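Local coordinates for protein internalin (Listeria monocytogenes serotype 4b, PDB 4FMZ) that probably takes part in adhesion to and invasion of host cells, presenting the concave face of a leucine-rich repeat domain as a surface for binding partners, at residues 48-53 with 70-75; 289-294 with 313-318; 123-128 with 149-154; 9-14 with 35-40. All coordinates share one frame; numbering follows the deposited sequence.

Overall arrangement
Interactions 1 and 2 join neighbouring parallel strands near the two ends of the leucine-rich repeat array, on opposite sides of the chain's centre, their middles about 41 Å apart. Both combine a backbone ladder and a leucine layer on the core side with a mixed face: lysine, valine, tyrosine and asparagine in interaction 1, serine, threonine and phenylalanine in interaction 2. Interaction 3 belongs to the loops between strands of the same array: it is the more buried contact, almost wholly apolar, with no hydrogen bond across it. Interaction 4, about 20 Å from interaction 1 between centres, lies in the N-terminal region, where a short, separate antiparallel pair, partly buried, joins the segments.

Interaction 1. Residues 48-53 with 70-75; sequences KLVVAG and YLNLNG. With EDO (1,2-ethanediol), chain D.
Strands 48-50 and 70-72 run parallel, their axes 4.9 Å apart and inclined by only 4°, with Lys48 beside Tyr70, Leu49 beside Leu71 and Val50 beside Asn72. Leu49 N donates to Tyr70 O, Asn72 N to Leu49 O and Val51 N to Asn72 O, and the ladder runs on past the strands to Gly53 N, which donates to Asn74 O at 2.8 Å. On the face carrying Lys48, Val50, Tyr70 and Asn72, the extended lysine lies alongside the tyrosine, both with CG anti to the backbone N. Lys48 CG touches Tyr70 CD1 at 3.6 Å, while CE sits over one ring face, displaced toward the rim. Lys48 NZ stands 4.7 Å from the Tyr70 ring centroid, 19° off the normal, a cation-pi contact; Val50 CG2 meets the ring edge at CE1. Next along, Asn72 OD1 accepts from Asn74 N at 3.0 Å, closing an Asx turn, and from Asn74 ND2, which comes from above the carbonyl plane. On the buried face Leu49 and Leu71 point the same way, with Leu49 CD2 3.9 Å from Leu71 CD1, and Leu49 also packs on Leu21, Ile25 and Val28 of helix 19-29. Asn76 ND2 bonds both Val51 O and Leu73 O, a link between successive turns of the leucine-rich repeat solenoid. The two sides thus differ in chemistry: Leu49 carries the apolar layer on to helix 19-29 and Leu71 continues it toward the next strand, whereas the aromatic face of Tyr70 may help to stabilise the lysine charge on the partly exposed side.

Interaction 2. Residues 289-294 with 313-318; sequences LNSLFL and LTTLFL. With EDO (1,2-ethanediol), chain F; EDO (1,2-ethanediol), chain G.
Asn290 O is gripped by two successive backbone amides, Thr314 N at 2.7 Å and Thr315 N at 3.1 Å, just where the parallel strands 291-293 and 315-317 come together. From there the ladder alternates: Leu292 N donates to Thr315 O, Phe317 N to Leu292 O and Leu294 N to Phe317 O. One water links three hydroxyls, Ser291 OG, Thr314 OG1 and Thr315 OG1, and so bridges the two segments at this end. Asn290 turns its amide to other residues, with ND2 bonded to Asn312 O and OD1 to Lys268 NZ. Further along the same face, the rings of Phe293 and Phe317 form a T-shaped pair, centroids 4.8 Å apart and planes at 69°. The edge of Phe293 is directed at the face of Phe317, CE2 standing over the ring centre and CD2 coming 3.4 Å from Phe317 CG. Phe293 has CG anti to the carbonyl carbon (chi1 -59°), and its CZ reaches Thr315 CG2 at 3.6 Å. Beneath the strands the leucines pack against one another: Leu313 CD2 lies 3.7 Å from Leu292 CB, Leu292 CD2 meets Leu316 CD1, and Leu294 CB rests on Leu318 CD2, while Ile307 of helix 304-308 packs on Leu294, Leu313, Leu316 and Leu318. Asn321 ND2 bonds both Leu294 O and Leu318 O where the strands leave the ladder. The contact therefore pairs a buried leucine layer with a face on which a water-linked hydroxyl cluster gives way to an edge-to-face aromatic pair, a mixed surface consistent with binding a partner.

Interaction 3. Residues 123-128 with 149-154; sequences SDISPL and SPLSNM
Pro150 turns the CB-CG edge of its ring to the backbone of Ile125 and Ser126, CB 3.3 Å from Ile125 O and CG 3.4 Å from Ser126 CA. Ile125 holds CG1 in the crowded position between the backbone N and the carbonyl carbon (chi1 56°), and the branch crosses Pro150 at about a right angle, CG1 reaching proline CG and CD. Beyond it, Ile125 CD1 touches Leu151 CD2 at 3.7 Å. Leu128 CD1 and Leu151 CD2 approach more loosely, at 4.2 Å. Met154, present as selenomethionine, extends fully beyond CG (chi3 179°), which carries CE across to Leu128, 3.8 Å from its CB and 3.3 Å from its O. Behind this layer, Leu151 and Met154 also rest on Leu137 of strand 136-138. Asp124 OD1 accepts from Ser126 N and from Ser126 OG at 2.7 Å, both from the same face of the carboxylate, fixing an Asx turn just ahead of the 3-10 segment 126-128. Ile125, Pro150 and Leu151 thus make the join here between short 3-10 turns stacked repeat on repeat, which are characteristic of the convex side of internalin leucine-rich repeats.

Interaction 4. Residues 9-14 with 35-40; sequences PAPINQ and TDVVTQ
Ile12 and Val38 make the tight part of this contact, crossing at about a right angle with Ile12 CG1 3.5 Å from Val38 CG1. Ile12 CG1 also lies 3.4 Å from Asp36 O, the carbonyl that accepts from Ile12 N at 2.9 Å. Both side chains are buried against helix 19-29, Ile12 on Ala22 and Ile25 and Val38 on Leu29. Ala10 and Val38 form an antiparallel hydrogen-bonded pair: Val38 N donates to Ala10 O at 2.9 Å and Ala10 N to Val38 O at 3.2 Å. Between side chains the exposed margin is looser. There Pro9, which follows a cis peptide bond, brings CB to 3.7 Å from Val37 CG1, whereas Pro11 CD stays 4.2 Å from Val37 CG2. Toward the other end Asn13 lies beside Thr35, its ND2 3.7 Å from Thr35 CG2; the hydroxyl of Thr35 bonds Ser33 OG instead. Pro11 occupies the N-cap position of helix 12-15, as Thr39 does for helix 40-43. Pro11 and Val37 are a non-hydrogen-bonded pair, where no amide hydrogen would point across, so proline costs the ladder nothing. Backbone bonds and the Ile12-Val38 contact join the segments, while marginal side chains add van der Waals contact.

Interaction 1. Residues 48-53 with 70-75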
loop_
_atom_site.group_PDB
_atom_site.type_symbol
_atom_site.label_atom_id
_atom_site.label_comp_id
_atom_site.label_asym_id
_atom_site.label_seq_id
_atom_site.Cartn_x
_atom_site.Cartn_y
_atom_site.Cartn_z
ATOM N N LYS A 48 -20.312 16.028 2.381
ATOM C CA LYS A 48 -19.598 14.922 3.017
ATOM C C LYS A 48 -20.588 13.965 3.693
ATOM O O LYS A 48 -21.427 14.391 4.503
ATOM C CB LYS A 48 -18.594 15.486 4.041
ATOM C CG LYS A 48 -17.818 14.448 4.844
ATOM C CD LYS A 48 -16.694 15.107 5.643
ATOM C CE LYS A 48 -15.931 14.122 6.494
ATOM N NZ LYS A 48 -14.786 14.766 7.186
ATOM N N LEU A 49 -20.489 12.678 3.350
ATOM C CA LEU A 49 -21.312 11.622 3.953
ATOM C C LEU A 49 -20.438 10.432 4.305
ATOM O O LEU A 49 -19.661 9.960 3.468
ATOM C CB LEU A 49 -22.477 11.197 3.037
ATOM C CG LEU A 49 -23.478 10.160 3.593
ATOM C CD1 LEU A 49 -24.430 10.778 4.615
ATOM C CD2 LEU A 49 -24.277 9.526 2.474
ATOM N N VAL A 50 -20.560 9.958 5.562
ATOM C CA VAL A 50 -19.797 8.823 6.075
ATOM C C VAL A 50 -20.767 7.811 6.678
ATOM O O VAL A 50 -21.398 8.091 7.700
ATOM C CB VAL A 50 -18.702 9.252 7.099
ATOM C CG1 VAL A 50 -17.979 8.030 7.689
ATOM C CG2 VAL A 50 -17.691 10.208 6.474
ATOM N N VAL A 51 -20.914 6.649 6.030
ATOM C CA VAL A 51 -21.753 5.540 6.540
ATOM C C VAL A 51 -20.846 4.313 6.429
ATOM O O VAL A 51 -20.915 3.554 5.456
ATOM C CB VAL A 51 -23.158 5.358 5.861
ATOM C CG1 VAL A 51 -24.007 4.311 6.597
ATOM C CG2 VAL A 51 -23.918 6.674 5.782
ATOM N N ALA A 52 -19.921 4.186 7.389
ATOM C CA ALA A 52 -18.920 3.131 7.376
ATOM C C ALA A 52 -19.179 2.036 8.446
ATOM O O ALA A 52 -19.607 2.325 9.562
ATOM C CB ALA A 52 -17.530 3.732 7.558
ATOM N N GLY A 53 -18.879 0.793 8.071
ATOM C CA GLY A 53 -19.003 -0.370 8.939
ATOM C C GLY A 53 -20.417 -0.719 9.355
ATOM O O GLY A 53 -20.628 -1.110 10.503
ATOM N N TYR A 70 -17.197 14.183 -0.878
ATOM C CA TYR A 70 -16.532 13.186 -0.057
ATOM C C TYR A 70 -17.551 12.145 0.403
ATOM O O TYR A 70 -18.545 12.476 1.043
ATOM C CB TYR A 70 -15.856 13.905 1.127
ATOM C CG TYR A 70 -15.084 13.060 2.117
ATOM C CD1 TYR A 70 -15.745 12.215 3.005
ATOM C CD2 TYR A 70 -13.711 13.234 2.285
ATOM C CE1 TYR A 70 -15.051 11.507 3.983
ATOM C CE2 TYR A 70 -13.008 12.531 3.262
ATOM C CZ TYR A 70 -13.679 11.654 4.096
ATOM O OH TYR A 70 -12.996 10.972 5.068
ATOM N N LEU A 71 -17.298 10.885 0.061
ATOM C CA LEU A 71 -18.197 9.802 0.403
ATOM C C LEU A 71 -17.420 8.605 0.888
ATOM O O LEU A 71 -16.581 8.077 0.154
ATOM C CB LEU A 71 -19.075 9.429 -0.811
ATOM C CG LEU A 71 -19.995 8.218 -0.620
ATOM C CD1 LEU A 71 -21.061 8.480 0.443
ATOM C CD2 LEU A 71 -20.627 7.828 -1.920
ATOM N N ASN A 72 -17.706 8.174 2.128
ATOM C CA ASN A 72 -17.072 7.018 2.736
ATOM C C ASN A 72 -18.135 5.954 3.059
ATOM O O ASN A 72 -18.915 6.104 4.005
ATOM C CB ASN A 72 -16.277 7.427 3.986
ATOM C CG ASN A 72 -15.635 6.283 4.729
ATOM O OD1 ASN A 72 -15.803 5.102 4.410
ATOM N ND2 ASN A 72 -14.926 6.614 5.788
ATOM N N LEU A 73 -18.132 4.869 2.278
ATOM C CA LEU A 73 -19.052 3.751 2.463
ATOM C C LEU A 73 -18.266 2.452 2.702
ATOM O O LEU A 73 -18.699 1.360 2.307
ATOM C CB LEU A 73 -19.998 3.614 1.267
ATOM C CG LEU A 73 -21.022 4.737 1.072
ATOM C CD1 LEU A 73 -21.702 4.598 -0.251
ATOM C CD2 LEU A 73 -22.077 4.752 2.205
ATOM N N ASN A 74 -17.141 2.582 3.423
ATOM C CA ASN A 74 -16.270 1.472 3.833
ATOM C C ASN A 74 -17.022 0.450 4.644
ATOM O O ASN A 74 -17.848 0.838 5.475
ATOM C CB ASN A 74 -15.152 2.000 4.743
ATOM C CG ASN A 74 -13.866 2.310 4.078
ATOM O OD1 ASN A 74 -13.181 1.420 3.569
ATOM N ND2 ASN A 74 -13.459 3.562 4.180
ATOM N N GLY A 75 -16.705 -0.828 4.445
ATOM C CA GLY A 75 -17.257 -1.919 5.244
ATOM C C GLY A 75 -18.763 -2.103 5.291
ATOM O O GLY A 75 -19.329 -2.190 6.379
HETATM C C1 EDO D . -21.940 18.513 4.707
HETATM O O1 EDO D . -22.149 17.114 4.757
HETATM C C2 EDO D . -20.688 18.887 5.511
HETATM O O2 EDO D . -20.517 20.285 5.410
#

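Interaction 2. Residues 289-294 with 313-318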
loop_
_atom_site.group_PDB
_atom_site.type_symbol
_atom_site.label_atom_id
_atom_site.label_comp_id
_atom_site.label_asym_id
_atom_site.label_seq_id
_atom_site.Cartn_x
_atom_site.Cartn_y
_atom_site.Cartn_z
ATOM N N LEU A 289 22.676 1.930 12.434
ATOM C CA LEU A 289 21.675 0.852 12.507
ATOM C C LEU A 289 21.046 0.689 13.913
ATOM O O LEU A 289 21.769 0.717 14.906
ATOM C CB LEU A 289 22.306 -0.496 12.102
ATOM C CG LEU A 289 22.395 -0.815 10.608
ATOM C CD1 LEU A 289 23.351 -2.004 10.364
ATOM C CD2 LEU A 289 21.003 -1.078 10.006
ATOM N N ASN A 290 19.706 0.521 13.981
ATOM C CA ASN A 290 18.976 0.283 15.236
ATOM C C ASN A 290 18.420 -1.138 15.272
ATOM O O ASN A 290 18.235 -1.695 16.350
ATOM C CB ASN A 290 17.811 1.291 15.426
ATOM C CG ASN A 290 18.228 2.737 15.584
ATOM O OD1 ASN A 290 17.589 3.643 15.046
ATOM N ND2 ASN A 290 19.283 3.002 16.351
ATOM N N SER A 291 18.089 -1.693 14.095
ATOM C CA SER A 291 17.490 -3.020 13.982
ATOM C C SER A 291 18.179 -3.789 12.890
ATOM O O SER A 291 18.289 -3.311 11.749
ATOM C CB SER A 291 15.992 -2.919 13.705
ATOM O OG SER A 291 15.377 -2.028 14.621
ATOM N N LEU A 292 18.659 -4.980 13.248
ATOM C CA LEU A 292 19.408 -5.832 12.335
ATOM C C LEU A 292 18.928 -7.255 12.444
ATOM O O LEU A 292 18.982 -7.846 13.523
ATOM C CB LEU A 292 20.916 -5.721 12.648
ATOM C CG LEU A 292 21.915 -6.580 11.863
ATOM C CD1 LEU A 292 21.866 -6.281 10.359
ATOM C CD2 LEU A 292 23.304 -6.323 12.357
ATOM N N PHE A 293 18.444 -7.809 11.325
ATOM C CA PHE A 293 17.940 -9.186 11.288
ATOM C C PHE A 293 18.855 -10.025 10.394
ATOM O O PHE A 293 18.872 -9.860 9.168
ATOM C CB PHE A 293 16.480 -9.225 10.817
ATOM C CG PHE A 293 15.545 -8.425 11.704
ATOM C CD1 PHE A 293 15.313 -7.077 11.463
ATOM C CD2 PHE A 293 14.937 -9.009 12.805
ATOM C CE1 PHE A 293 14.480 -6.331 12.302
ATOM C CE2 PHE A 293 14.104 -8.260 13.649
ATOM C CZ PHE A 293 13.871 -6.932 13.385
ATOM N N LEU A 294 19.651 -10.897 11.034
ATOM C CA LEU A 294 20.632 -11.755 10.379
ATOM C C LEU A 294 20.401 -13.243 10.668
ATOM O O LEU A 294 21.256 -14.059 10.340
ATOM C CB LEU A 294 22.058 -11.349 10.805
ATOM C CG LEU A 294 22.684 -10.180 10.030
ATOM C CD1 LEU A 294 23.889 -9.639 10.767
ATOM C CD2 LEU A 294 23.099 -10.600 8.630
ATOM N N LEU A 313 22.272 -0.493 18.120
ATOM C CA LEU A 313 21.311 -1.577 17.916
ATOM C C LEU A 313 20.418 -1.756 19.127
ATOM O O LEU A 313 20.917 -1.819 20.255
ATOM C CB LEU A 313 22.019 -2.926 17.621
ATOM C CG LEU A 313 22.637 -3.141 16.232
ATOM C CD1 LEU A 313 23.292 -4.510 16.159
ATOM C CD2 LEU A 313 21.611 -3.011 15.122
ATOM N N THR A 314 19.101 -1.818 18.898
ATOM C CA THR A 314 18.141 -2.086 19.969
ATOM C C THR A 314 17.479 -3.447 19.686
ATOM O O THR A 314 16.982 -4.089 20.613
ATOM C CB THR A 314 17.126 -0.951 20.165
ATOM O OG1 THR A 314 16.449 -0.729 18.940
ATOM C CG2 THR A 314 17.767 0.340 20.664
ATOM N N THR A 315 17.520 -3.896 18.410
ATOM C CA THR A 315 17.000 -5.194 17.986
ATOM C C THR A 315 18.073 -5.932 17.186
ATOM O O THR A 315 18.645 -5.377 16.242
ATOM C CB THR A 315 15.688 -5.028 17.214
ATOM O OG1 THR A 315 14.732 -4.439 18.090
ATOM C CG2 THR A 315 15.134 -6.340 16.718
ATOM N N LEU A 316 18.344 -7.188 17.570
ATOM C CA LEU A 316 19.324 -8.011 16.871
ATOM C C LEU A 316 18.869 -9.460 16.805
ATOM O O LEU A 316 18.722 -10.117 17.840
ATOM C CB LEU A 316 20.710 -7.900 17.528
ATOM C CG LEU A 316 21.816 -8.800 16.970
ATOM C CD1 LEU A 316 22.201 -8.415 15.518
ATOM C CD2 LEU A 316 23.001 -8.780 17.869
ATOM N N PHE A 317 18.623 -9.942 15.586
ATOM C CA PHE A 317 18.244 -11.336 15.365
ATOM C C PHE A 317 19.420 -12.084 14.747
ATOM O O PHE A 317 20.001 -11.633 13.750
ATOM C CB PHE A 317 16.981 -11.459 14.500
ATOM C CG PHE A 317 15.658 -11.268 15.224
ATOM C CD1 PHE A 317 15.534 -10.350 16.269
ATOM C CD2 PHE A 317 14.521 -11.950 14.812
ATOM C CE1 PHE A 317 14.310 -10.175 16.940
ATOM C CE2 PHE A 317 13.290 -11.746 15.456
ATOM C CZ PHE A 317 13.190 -10.850 16.505
ATOM N N LEU A 318 19.810 -13.201 15.378
ATOM C CA LEU A 318 20.946 -14.002 14.923
ATOM C C LEU A 318 20.700 -15.496 15.030
ATOM O O LEU A 318 21.623 -16.253 14.763
ATOM C CB LEU A 318 22.205 -13.657 15.742
ATOM C CG LEU A 318 22.928 -12.366 15.417
ATOM C CD1 LEU A 318 23.943 -12.059 16.469
ATOM C CD2 LEU A 318 23.587 -12.423 14.045
HETATM C C1 EDO F . 14.059 0.579 13.252
HETATM O O1 EDO F . 13.078 0.579 14.287
HETATM C C2 EDO F . 14.251 2.000 12.669
HETATM O O2 EDO F . 14.817 2.873 13.640
HETATM C C1 EDO G . 23.002 -16.687 17.835
HETATM O O1 EDO G . 22.813 -17.543 16.712
HETATM C C2 EDO G . 23.414 -17.559 19.026
HETATM O O2 EDO G . 22.458 -18.603 19.149
HETATM O O HOH W 1 14.937 -1.910 17.222
#

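Interaction 3. Residues 123-128 with 149-154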
loop_
_atom_site.group_PDB
_atom_site.type_symbol
_atom_site.label_atom_id
_atom_site.label_comp_id
_atom_site.label_asym_id
_atom_site.label_seq_id
_atom_site.Cartn_x
_atom_site.Cartn_y
_atom_site.Cartn_z
ATOM N N SER A 123 -12.298 -7.073 -11.280
ATOM C CA SER A 123 -11.378 -7.698 -12.221
ATOM C C SER A 123 -11.209 -6.818 -13.462
ATOM O O SER A 123 -10.191 -6.921 -14.135
ATOM C CB SER A 123 -11.863 -9.090 -12.607
ATOM O OG SER A 123 -13.163 -9.035 -13.169
ATOM N N ASP A 124 -12.192 -5.945 -13.751
ATOM C CA ASP A 124 -12.157 -5.029 -14.885
ATOM C C ASP A 124 -12.098 -3.575 -14.386
ATOM O O ASP A 124 -13.105 -3.038 -13.914
ATOM C CB ASP A 124 -13.387 -5.263 -15.792
ATOM C CG ASP A 124 -13.476 -4.386 -17.030
ATOM O OD1 ASP A 124 -12.526 -3.614 -17.285
ATOM O OD2 ASP A 124 -14.490 -4.480 -17.746
ATOM N N ILE A 125 -10.923 -2.938 -14.501
ATOM C CA ILE A 125 -10.755 -1.552 -14.055
ATOM C C ILE A 125 -10.739 -0.566 -15.243
ATOM O O ILE A 125 -10.384 0.599 -15.049
ATOM C CB ILE A 125 -9.542 -1.343 -13.115
ATOM C CG1 ILE A 125 -8.205 -1.813 -13.750
ATOM C CG2 ILE A 125 -9.794 -2.013 -11.761
ATOM C CD1 ILE A 125 -7.000 -1.139 -13.216
ATOM N N SER A 126 -11.212 -0.992 -16.438
ATOM C CA SER A 126 -11.292 -0.090 -17.601
ATOM C C SER A 126 -12.156 1.172 -17.299
ATOM O O SER A 126 -11.769 2.241 -17.779
ATOM C CB SER A 126 -11.770 -0.815 -18.853
ATOM O OG SER A 126 -13.044 -1.402 -18.663
ATOM N N PRO A 127 -13.194 1.159 -16.414
ATOM C CA PRO A 127 -13.909 2.424 -16.123
ATOM C C PRO A 127 -13.040 3.491 -15.424
ATOM O O PRO A 127 -13.462 4.638 -15.334
ATOM C CB PRO A 127 -15.057 1.988 -15.205
ATOM C CG PRO A 127 -15.254 0.541 -15.499
ATOM C CD PRO A 127 -13.859 0.025 -15.741
ATOM N N LEU A 128 -11.822 3.137 -14.974
ATOM C CA LEU A 128 -10.895 4.089 -14.339
ATOM C C LEU A 128 -10.039 4.869 -15.351
ATOM O O LEU A 128 -9.335 5.798 -14.950
ATOM C CB LEU A 128 -9.938 3.351 -13.385
ATOM C CG LEU A 128 -10.546 2.586 -12.210
ATOM C CD1 LEU A 128 -9.445 2.061 -11.293
ATOM C CD2 LEU A 128 -11.528 3.452 -11.429
ATOM N N SER A 149 -3.708 -2.023 -17.352
ATOM C CA SER A 149 -3.570 -1.080 -18.474
ATOM C C SER A 149 -4.461 0.186 -18.341
ATOM O O SER A 149 -3.950 1.260 -18.670
ATOM C CB SER A 149 -3.770 -1.757 -19.829
ATOM O OG SER A 149 -5.035 -2.387 -19.955
ATOM N N PRO A 150 -5.698 0.152 -17.761
ATOM C CA PRO A 150 -6.480 1.400 -17.639
ATOM C C PRO A 150 -5.897 2.441 -16.659
ATOM O O PRO A 150 -6.413 3.550 -16.599
ATOM C CB PRO A 150 -7.847 0.906 -17.153
ATOM C CG PRO A 150 -7.891 -0.538 -17.525
ATOM C CD PRO A 150 -6.504 -1.009 -17.329
ATOM N N LEU A 151 -4.822 2.113 -15.917
ATOM C CA LEU A 151 -4.170 3.074 -15.010
ATOM C C LEU A 151 -3.177 4.005 -15.738
ATOM O O LEU A 151 -2.811 5.041 -15.180
ATOM C CB LEU A 151 -3.389 2.345 -13.902
ATOM C CG LEU A 151 -4.134 1.404 -12.968
ATOM C CD1 LEU A 151 -3.221 0.949 -11.821
ATOM C CD2 LEU A 151 -5.383 2.041 -12.423
ATOM N N SER A 152 -2.722 3.611 -16.946
ATOM C CA SER A 152 -1.659 4.249 -17.732
ATOM C C SER A 152 -1.762 5.788 -17.896
ATOM O O SER A 152 -0.708 6.425 -17.975
ATOM C CB SER A 152 -1.516 3.581 -19.096
ATOM O OG SER A 152 -2.636 3.775 -19.943
ATOM N N ASN A 153 -2.973 6.389 -17.916
ATOM C CA ASN A 153 -3.088 7.849 -18.092
ATOM C C ASN A 153 -3.121 8.645 -16.762
ATOM O O ASN A 153 -3.274 9.869 -16.793
ATOM C CB ASN A 153 -4.320 8.204 -18.943
ATOM C CG ASN A 153 -4.252 7.636 -20.340
ATOM O OD1 ASN A 153 -3.203 7.653 -20.996
ATOM N ND2 ASN A 153 -5.366 7.089 -20.812
HETATM N N MSE A 154 -2.897 7.984 -15.622
HETATM C CA MSE A 154 -2.915 8.663 -14.316
HETATM C C MSE A 154 -1.525 9.203 -13.998
HETATM O O MSE A 154 -0.901 8.790 -13.027
HETATM C CB MSE A 154 -3.405 7.721 -13.212
HETATM C CG MSE A 154 -4.847 7.311 -13.359
HETATM SE SE MSE A 154 -5.250 5.993 -12.010
HETATM C CE MSE A 154 -7.121 5.734 -12.458
#

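Interaction 4. Residues 9-14 with 35-40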
loop_
_atom_site.group_PDB
_atom_site.type_symbol
_atom_site.label_atom_id
_atom_site.label_comp_id
_atom_site.label_asym_id
_atom_site.label_seq_id
_atom_site.Cartn_x
_atom_site.Cartn_y
_atom_site.Cartn_z
ATOM N N PRO A 9 -40.187 17.471 -2.117
ATOM C CA PRO A 9 -39.720 16.916 -0.830
ATOM C C PRO A 9 -40.357 15.573 -0.521
ATOM O O PRO A 9 -41.474 15.300 -0.959
ATOM C CB PRO A 9 -40.130 17.991 0.187
ATOM C CG PRO A 9 -41.316 18.655 -0.427
ATOM C CD PRO A 9 -41.106 18.607 -1.914
ATOM N N ALA A 10 -39.626 14.717 0.191
ATOM C CA ALA A 10 -40.121 13.392 0.511
ATOM C C ALA A 10 -39.450 12.834 1.768
ATOM O O ALA A 10 -38.349 13.276 2.108
ATOM C CB ALA A 10 -39.883 12.450 -0.673
ATOM N N PRO A 11 -40.085 11.867 2.467
ATOM C CA PRO A 11 -39.424 11.255 3.640
ATOM C C PRO A 11 -38.084 10.610 3.274
ATOM O O PRO A 11 -37.941 10.053 2.177
ATOM C CB PRO A 11 -40.434 10.196 4.096
ATOM C CG PRO A 11 -41.760 10.687 3.571
ATOM C CD PRO A 11 -41.408 11.258 2.228
ATOM N N ILE A 12 -37.095 10.713 4.181
ATOM C CA ILE A 12 -35.764 10.113 3.998
ATOM C C ILE A 12 -35.896 8.630 3.594
ATOM O O ILE A 12 -35.231 8.210 2.645
ATOM C CB ILE A 12 -34.861 10.264 5.276
ATOM C CG1 ILE A 12 -34.545 11.735 5.579
ATOM C CG2 ILE A 12 -33.545 9.450 5.147
ATOM C CD1 ILE A 12 -33.991 12.051 6.978
ATOM N N ASN A 13 -36.758 7.857 4.286
ATOM C CA ASN A 13 -36.881 6.423 4.016
ATOM C C ASN A 13 -37.686 6.106 2.724
ATOM O O ASN A 13 -37.796 4.934 2.355
ATOM C CB ASN A 13 -37.429 5.664 5.220
ATOM C CG ASN A 13 -38.853 6.004 5.583
ATOM O OD1 ASN A 13 -39.451 6.961 5.088
ATOM N ND2 ASN A 13 -39.415 5.218 6.478
ATOM N N GLN A 14 -38.234 7.144 2.045
ATOM C CA GLN A 14 -38.880 6.999 0.733
ATOM C C GLN A 14 -37.815 7.107 -0.361
ATOM O O GLN A 14 -37.913 6.440 -1.398
ATOM C CB GLN A 14 -39.975 8.057 0.503
ATOM C CG GLN A 14 -40.631 8.002 -0.887
ATOM C CD GLN A 14 -41.628 9.115 -1.121
ATOM O OE1 GLN A 14 -42.572 9.309 -0.353
ATOM N NE2 GLN A 14 -41.474 9.838 -2.217
ATOM N N THR A 35 -38.284 8.766 8.935
ATOM C CA THR A 35 -39.600 9.051 8.333
ATOM C C THR A 35 -39.748 10.558 8.054
ATOM O O THR A 35 -40.710 10.959 7.389
ATOM C CB THR A 35 -40.760 8.537 9.209
ATOM O OG1 THR A 35 -40.750 9.212 10.464
ATOM C CG2 THR A 35 -40.730 7.027 9.419
ATOM N N ASP A 36 -38.808 11.391 8.555
ATOM C CA ASP A 36 -38.844 12.845 8.372
ATOM C C ASP A 36 -38.612 13.253 6.922
ATOM O O ASP A 36 -37.778 12.664 6.225
ATOM C CB ASP A 36 -37.804 13.547 9.264
ATOM C CG ASP A 36 -38.104 13.510 10.748
ATOM O OD1 ASP A 36 -39.259 13.181 11.120
ATOM O OD2 ASP A 36 -37.204 13.849 11.539
ATOM N N VAL A 37 -39.353 14.283 6.482
ATOM C CA VAL A 37 -39.256 14.815 5.126
ATOM C C VAL A 37 -37.960 15.597 4.962
ATOM O O VAL A 37 -37.548 16.319 5.871
ATOM C CB VAL A 37 -40.502 15.680 4.797
ATOM C CG1 VAL A 37 -40.249 16.648 3.642
ATOM C CG2 VAL A 37 -41.668 14.789 4.458
ATOM N N VAL A 38 -37.318 15.431 3.803
ATOM C CA VAL A 38 -36.147 16.209 3.426
ATOM C C VAL A 38 -36.456 16.919 2.122
ATOM O O VAL A 38 -37.183 16.387 1.283
ATOM C CB VAL A 38 -34.812 15.442 3.381
ATOM C CG1 VAL A 38 -34.317 15.163 4.796
ATOM C CG2 VAL A 38 -34.902 14.152 2.554
ATOM N N THR A 39 -35.949 18.140 1.981
ATOM C CA THR A 39 -36.131 18.942 0.774
ATOM C C THR A 39 -34.929 18.751 -0.154
ATOM O O THR A 39 -33.894 18.230 0.268
ATOM C CB THR A 39 -36.310 20.430 1.132
ATOM O OG1 THR A 39 -35.108 20.905 1.741
ATOM C CG2 THR A 39 -37.502 20.686 2.049
ATOM N N GLN A 40 -35.055 19.224 -1.403
ATOM C CA GLN A 40 -33.979 19.189 -2.381
ATOM C C GLN A 40 -32.799 20.014 -1.856
ATOM O O GLN A 40 -31.652 19.592 -1.987
ATOM C CB GLN A 40 -34.488 19.746 -3.719
ATOM C CG GLN A 40 -33.453 19.665 -4.849
ATOM C CD GLN A 40 -33.954 20.260 -6.126
ATOM O OE1 GLN A 40 -35.145 20.239 -6.426
ATOM N NE2 GLN A 40 -33.046 20.768 -6.931
#